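Local coordinates for phosphoprotein (Lettuce necrotic yellows virus, PDB 3T4R) that probably acts as a non-catalytic cofactor of the viral polymerase, tethering it to the nucleocapsid template and chaperoning soluble nucleoprotein, at residues A[3-8]-A[29-34]; A[39-44]-A[52-57]. All blocks are in the same frame, centred on the assembly; numbering follows the deposited sequence. Where two conformers were deposited one is given.

Contact 1 (A[3-8]-A[29-34])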
loop_
_atom_site.group_PDB
_atom_site.type_symbol
_atom_site.label_atom_id
_atom_site.label_comp_id
_atom_site.label_asym_id
_atom_site.label_seq_id
_atom_site.Cartn_x
_atom_site.Cartn_y
_atom_site.Cartn_z
ATOM N N ARG A 3 -12.861 -5.598 -7.741
ATOM C CA ARG A 3 -12.763 -4.167 -7.412
ATOM C C ARG A 3 -11.828 -3.939 -6.210
ATOM O O ARG A 3 -11.102 -3.010 -6.257
ATOM C CB ARG A 3 -14.155 -3.526 -7.181
ATOM N N ILE A 4 -11.841 -4.792 -5.170
ATOM C CA ILE A 4 -11.092 -4.506 -3.940
ATOM C C ILE A 4 -9.618 -4.309 -4.213
ATOM O O ILE A 4 -9.076 -3.316 -3.826
ATOM C CB ILE A 4 -11.206 -5.581 -2.874
ATOM C CG1 ILE A 4 -10.073 -5.358 -1.840
ATOM C CG2 ILE A 4 -11.194 -7.034 -3.566
ATOM C CD1 ILE A 4 -10.428 -5.944 -0.465
ATOM N N ARG A 5 -8.986 -5.299 -4.861
ATOM C CA ARG A 5 -7.567 -5.182 -5.279
ATOM C C ARG A 5 -7.339 -3.933 -6.182
ATOM O O ARG A 5 -6.443 -3.133 -5.961
ATOM C CB ARG A 5 -7.226 -6.414 -6.082
ATOM C CG ARG A 5 -5.783 -6.596 -6.373
ATOM C CD ARG A 5 -5.025 -6.819 -5.054
ATOM N NE ARG A 5 -4.936 -8.182 -4.475
ATOM C CZ ARG A 5 -5.559 -9.256 -4.915
ATOM N NH1 ARG A 5 -6.311 -9.165 -5.982
ATOM N NH2 ARG A 5 -5.423 -10.426 -4.301
ATOM N N HIS A 6 -8.170 -3.810 -7.208
ATOM C CA HIS A 6 -8.222 -2.654 -8.046
ATOM C C HIS A 6 -8.190 -1.400 -7.163
ATOM O O HIS A 6 -7.407 -0.502 -7.423
ATOM C CB HIS A 6 -9.519 -2.730 -8.843
ATOM C CG HIS A 6 -9.734 -1.590 -9.777
ATOM N ND1 HIS A 6 -9.329 -1.613 -11.088
ATOM C CD2 HIS A 6 -10.328 -0.390 -9.586
ATOM C CE1 HIS A 6 -9.660 -0.471 -11.662
ATOM N NE2 HIS A 6 -10.249 0.296 -10.765
ATOM N N GLU A 7 -9.027 -1.322 -6.136
ATOM C CA GLU A 7 -9.067 -0.086 -5.359
ATOM C C GLU A 7 -7.863 0.095 -4.476
ATOM O O GLU A 7 -7.491 1.234 -4.173
ATOM C CB GLU A 7 -10.294 -0.003 -4.490
ATOM C CG GLU A 7 -11.643 0.067 -5.192
ATOM C CD GLU A 7 -11.812 1.248 -6.095
ATOM O OE1 GLU A 7 -11.372 2.349 -5.761
ATOM O OE2 GLU A 7 -12.375 1.072 -7.180
ATOM N N LYS A 8 -7.241 -1.007 -4.069
ATOM C CA LYS A 8 -5.930 -0.936 -3.377
ATOM C C LYS A 8 -4.759 -0.377 -4.287
ATOM O O LYS A 8 -3.945 0.478 -3.837
ATOM C CB LYS A 8 -5.552 -2.320 -2.800
ATOM C CG LYS A 8 -6.475 -2.738 -1.664
ATOM C CD LYS A 8 -6.072 -4.035 -1.051
ATOM C CE LYS A 8 -6.995 -4.300 -0.018
ATOM N NZ LYS A 8 -6.620 -5.516 0.804
ATOM N N ILE A 29 1.292 -9.404 -2.617
ATOM C CA ILE A 29 2.044 -8.256 -2.096
ATOM C C ILE A 29 1.148 -7.044 -1.959
ATOM O O ILE A 29 1.210 -6.370 -0.927
ATOM C CB ILE A 29 3.302 -7.932 -3.014
ATOM C CG1 ILE A 29 4.172 -9.176 -3.092
ATOM C CG2 ILE A 29 4.062 -6.599 -2.632
ATOM C CD1 ILE A 29 5.633 -9.033 -2.760
ATOM N N VAL A 30 0.332 -6.722 -2.957
ATOM C CA VAL A 30 -0.671 -5.642 -2.770
ATOM C C VAL A 30 -1.494 -5.830 -1.451
ATOM O O VAL A 30 -1.634 -4.908 -0.617
ATOM C CB VAL A 30 -1.628 -5.489 -4.013
ATOM C CG1 VAL A 30 -2.719 -4.489 -3.715
ATOM C CG2 VAL A 30 -0.855 -5.036 -5.264
ATOM N N ASP A 31 -2.036 -7.030 -1.270
ATOM C CA ASP A 31 -2.797 -7.375 -0.075
ATOM C C ASP A 31 -2.003 -7.197 1.179
ATOM O O ASP A 31 -2.517 -6.725 2.161
ATOM C CB ASP A 31 -3.315 -8.828 -0.117
ATOM C CG ASP A 31 -4.458 -9.040 -1.098
ATOM O OD1 ASP A 31 -5.161 -8.102 -1.476
ATOM O OD2 ASP A 31 -4.722 -10.187 -1.411
ATOM N N PHE A 32 -0.728 -7.487 1.151
ATOM C CA PHE A 32 0.127 -7.310 2.325
ATOM C C PHE A 32 0.467 -5.813 2.604
ATOM O O PHE A 32 0.519 -5.354 3.745
ATOM C CB PHE A 32 1.402 -8.079 2.093
ATOM C CG PHE A 32 2.391 -7.947 3.194
ATOM C CD1 PHE A 32 2.957 -9.045 3.731
ATOM C CD2 PHE A 32 2.760 -6.692 3.694
ATOM C CE1 PHE A 32 3.888 -8.892 4.744
ATOM C CE2 PHE A 32 3.653 -6.555 4.721
ATOM C CZ PHE A 32 4.207 -7.633 5.239
ATOM N N LEU A 33 0.705 -5.058 1.556
ATOM C CA LEU A 33 1.042 -3.693 1.735
ATOM C C LEU A 33 -0.154 -2.840 2.150
ATOM O O LEU A 33 0.006 -1.880 2.914
ATOM C CB LEU A 33 1.581 -3.185 0.398
ATOM C CG LEU A 33 2.912 -3.745 -0.067
ATOM C CD1 LEU A 33 3.254 -3.110 -1.369
ATOM C CD2 LEU A 33 4.016 -3.395 0.872
ATOM N N VAL A 34 -1.298 -3.142 1.586
ATOM C CA VAL A 34 -2.570 -2.410 1.802
ATOM C C VAL A 34 -3.609 -3.404 2.329
ATOM O O VAL A 34 -4.439 -3.907 1.625
ATOM C CB VAL A 34 -3.067 -1.762 0.520
ATOM C CG1 VAL A 34 -4.184 -0.790 0.873
ATOM C CG2 VAL A 34 -1.934 -0.928 -0.164
#

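Contact 2 (A[39-44]-A[52-57])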
loop_
_atom_site.group_PDB
_atom_site.type_symbol
_atom_site.label_atom_id
_atom_site.label_comp_id
_atom_site.label_asym_id
_atom_site.label_seq_id
_atom_site.Cartn_x
_atom_site.Cartn_y
_atom_site.Cartn_z
ATOM N N LEU A 39 -7.017 0.380 3.354
ATOM C CA LEU A 39 -7.887 0.825 2.308
ATOM C C LEU A 39 -9.040 1.618 2.888
ATOM O O LEU A 39 -9.405 2.615 2.338
ATOM C CB LEU A 39 -8.497 -0.363 1.575
ATOM C CG LEU A 39 -8.845 -0.321 0.074
ATOM C CD1 LEU A 39 -10.006 -1.141 -0.187
ATOM C CD2 LEU A 39 -8.897 1.041 -0.586
ATOM N N ALA A 40 -9.616 1.131 3.991
ATOM C CA ALA A 40 -10.832 1.660 4.591
ATOM C C ALA A 40 -10.587 3.066 5.083
ATOM O O ALA A 40 -11.477 3.895 5.099
ATOM C CB ALA A 40 -11.234 0.802 5.700
HETATM N N MSE A 41 -9.333 3.341 5.416
HETATM C CA MSE A 41 -8.912 4.675 5.891
HETATM C C MSE A 41 -9.196 5.747 4.843
HETATM O O MSE A 41 -9.503 6.907 5.186
HETATM C CB MSE A 41 -7.416 4.673 6.229
HETATM C CG MSE A 41 -7.066 3.973 7.545
HETATM SE SE MSE A 41 -5.140 4.146 8.016
HETATM C CE MSE A 41 -5.253 3.587 9.902
ATOM N N ALA A 42 -9.116 5.336 3.578
ATOM C CA ALA A 42 -9.233 6.233 2.445
ATOM C C ALA A 42 -10.673 6.355 1.962
ATOM O O ALA A 42 -10.945 7.088 1.011
ATOM C CB ALA A 42 -8.382 5.716 1.330
ATOM N N ALA A 43 -11.571 5.608 2.607
ATOM C CA ALA A 43 -12.940 5.398 2.123
ATOM C C ALA A 43 -13.686 6.708 1.851
ATOM O O ALA A 43 -14.066 6.983 0.694
ATOM C CB ALA A 43 -13.731 4.490 3.097
ATOM N N ASP A 44 -13.870 7.530 2.895
ATOM C CA ASP A 44 -14.583 8.828 2.739
ATOM C C ASP A 44 -13.657 9.885 2.149
ATOM O O ASP A 44 -13.886 11.140 2.270
ATOM C CB ASP A 44 -15.177 9.305 4.060
ATOM C CG ASP A 44 -16.020 8.227 4.721
ATOM O OD1 ASP A 44 -17.277 8.214 4.454
ATOM O OD2 ASP A 44 -15.396 7.363 5.464
ATOM N N GLU A 52 -0.464 11.438 4.388
ATOM C CA GLU A 52 0.796 11.106 5.012
ATOM C C GLU A 52 0.616 9.979 6.000
ATOM O O GLU A 52 1.504 9.182 6.131
ATOM C CB GLU A 52 1.426 12.305 5.731
ATOM C CG GLU A 52 2.890 12.526 5.383
ATOM C CD GLU A 52 3.328 14.008 5.513
ATOM O OE1 GLU A 52 3.814 14.363 6.614
ATOM O OE2 GLU A 52 3.197 14.839 4.550
ATOM N N LYS A 53 -0.512 9.949 6.706
ATOM C CA LYS A 53 -0.834 8.887 7.681
ATOM C C LYS A 53 -0.794 7.484 7.052
ATOM O O LYS A 53 -0.056 6.603 7.492
ATOM C CB LYS A 53 -2.204 9.129 8.326
ATOM C CG LYS A 53 -2.414 8.449 9.757
ATOM C CD LYS A 53 -3.910 8.406 10.110
ATOM C CE LYS A 53 -4.452 6.973 10.386
ATOM N NZ LYS A 53 -3.986 6.325 11.663
ATOM N N ILE A 54 -1.568 7.319 5.994
ATOM C CA ILE A 54 -1.666 6.086 5.277
ATOM C C ILE A 54 -0.377 5.679 4.613
ATOM O O ILE A 54 -0.042 4.486 4.661
ATOM C CB ILE A 54 -2.758 6.180 4.234
ATOM C CG1 ILE A 54 -4.055 6.572 4.928
ATOM C CG2 ILE A 54 -2.909 4.840 3.480
ATOM C CD1 ILE A 54 -5.168 6.869 4.007
ATOM N N GLN A 55 0.315 6.623 3.976
ATOM C CA GLN A 55 1.630 6.379 3.380
ATOM C C GLN A 55 2.559 5.799 4.440
ATOM O O GLN A 55 3.265 4.832 4.158
ATOM C CB GLN A 55 2.279 7.671 2.891
ATOM C CG GLN A 55 1.752 8.227 1.600
ATOM C CD GLN A 55 2.356 9.583 1.271
ATOM O OE1 GLN A 55 2.985 10.233 2.130
ATOM N NE2 GLN A 55 2.163 10.035 0.045
ATOM N N ASN A 56 2.563 6.390 5.635
ATOM C CA ASN A 56 3.345 5.880 6.744
ATOM C C ASN A 56 2.972 4.401 7.069
ATOM O O ASN A 56 3.853 3.557 7.331
ATOM C CB ASN A 56 3.200 6.780 7.986
ATOM C CG ASN A 56 3.986 8.101 7.865
ATOM O OD1 ASN A 56 5.035 8.148 7.191
ATOM N ND2 ASN A 56 3.532 9.152 8.588
ATOM N N GLU A 57 1.695 4.103 7.098
ATOM C CA GLU A 57 1.255 2.740 7.409
ATOM C C GLU A 57 1.752 1.752 6.352
ATOM O O GLU A 57 2.169 0.645 6.693
ATOM C CB GLU A 57 -0.283 2.643 7.526
ATOM C CG GLU A 57 -0.864 3.365 8.718
ATOM C CD GLU A 57 -1.326 2.444 9.792
ATOM O OE1 GLU A 57 -0.597 1.462 10.096
ATOM O OE2 GLU A 57 -2.412 2.703 10.372
#

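Contact 1 (A[3-8]-A[29-34])
Lys8 reaches across from helix 4-14 to the C-terminal end of helix 27-33, where it meets Val30, Asp31 and Val34. Its CB rests on Val30 CG1 at 3.7 Å. CG, turned beside its own backbone N, lies 3.9 Å from Val34 CG1. From there the chain is fully extended and slides past Val34 in the opposite direction, so that CD and CE both come close to the Val34 carbonyl oxygen. The tip delivers the polar contact: Lys8 NZ donates to Val34 O over 2.8 Å, with a C=O...N angle of 160° that places the ammonium nearly along the C=O axis. Val34 is the first residue to leave helical torsions, and the lysine thus bonds a carbonyl where the chain leaves helix 27-33. Lys8 NZ also forms a long salt bridge with Asp31 OD1 at 3.7 Å, and beyond these segments a further one with Asp36, which would help balance a charge on a largely buried residue.

Arg5, one turn earlier, crosses Asp31 at about a right angle. The bend at chi2 lays CD against Val30 CG1 (3.5 Å), and the bend at chi3 turns NE toward Asp31. Arg5 NH2 bonds Asp31 OD2 at 3.0 Å, approaching from above the carboxylate plane, whereas the Arg5 NE bond to Asp31 OD1, equally long, is weak because its N-H...O angle is only 122°. The two flat groups are nevertheless just 24° apart in tilt.

Asp31 therefore links both basic side chains in one salt-bridge network bordering the Val30 and Val34 methyls. The axes of segments 4-8 and 29-33 approach to 10.1 Å, and the network joins helix 4-14 to helix 27-33 in this small, all-helical C-terminal domain, a compact helical bundle.

Contact 2 (A[39-44]-A[52-57])
The torsions of Met41, a selenomethionine, carry its side chain toward Lys53, Ile54 and Glu57: CG is set beside the backbone N (chi1 -75°), and chi2 of -175° continues the chain in an extended form that takes SE out to helix 50-72. Lys53 starts differently, with CG anti to its backbone N, and then bends at chi3 and chi4, which returns CE and NZ toward the end of the selenomethionine.

Met41 CB and SE make the apolar part of the contact. CB lies 3.8 Å from Ile54 CD1, and SE is 4.1 Å from Ile54 CG1. Ile54 CD1 also faces Ala42 CB at 4.3 Å, a looser touch, so one isoleucine methyl meets two consecutive residues, Met41 and Ala42. This is helix-to-helix packing within the bundle: the chain leaves helix 36-41, runs through a short connection and enters the long helix 50-72, and Met41 and Ile54 have the nearest CA atoms, 7.4 Å apart. Ile54, the buried member, additionally packs on Ile38 of the same short helix and on Leu15 and Leu46 in loops.

Farther out the selenomethionine meets two charged side chains. Lys53 and Glu57 lie one turn apart on helix 50-72, and each crosses Met41 at about a right angle. The aliphatic Lys53 CE is 3.8 Å from Met41 SE, while Lys53 NZ stands 3.5 Å from the Met41 CE methyl. Glu57 OE2 comes to 3.0 Å from Met41 CE, short for a carbon-oxygen contact, and is 3.9 Å from Met41 SE. The terminal methyl is consequently touched by a lysine tip and a carboxylate oxygen, and no hydrogen bond joins the two segments. Glu57 also packs against Ile38, one turn before Met41 on the short helix.

Overall arrangement
Contact 1 closes before contact 2 opens, so the two stand in series along the chain, their centres about 12 Å apart and both within the C-terminal domain. Contact 1 ties helix 4-14 to helix 27-33; contact 2 ties helix 36-41, the next in sequence, to the long helix 50-72. They meet at Leu39, whose CG lies 3.8 Å from Lys8 CG and whose N is 3.9 Å from Val34 CG1. Helix 36-41 thus touches the first contact and forms one side of the second, bridging helices 4-14 and 27-33 to the long helix 50-72. The buried first contact and the surface-lying second, touching through Leu39, link four of the domain's five helices.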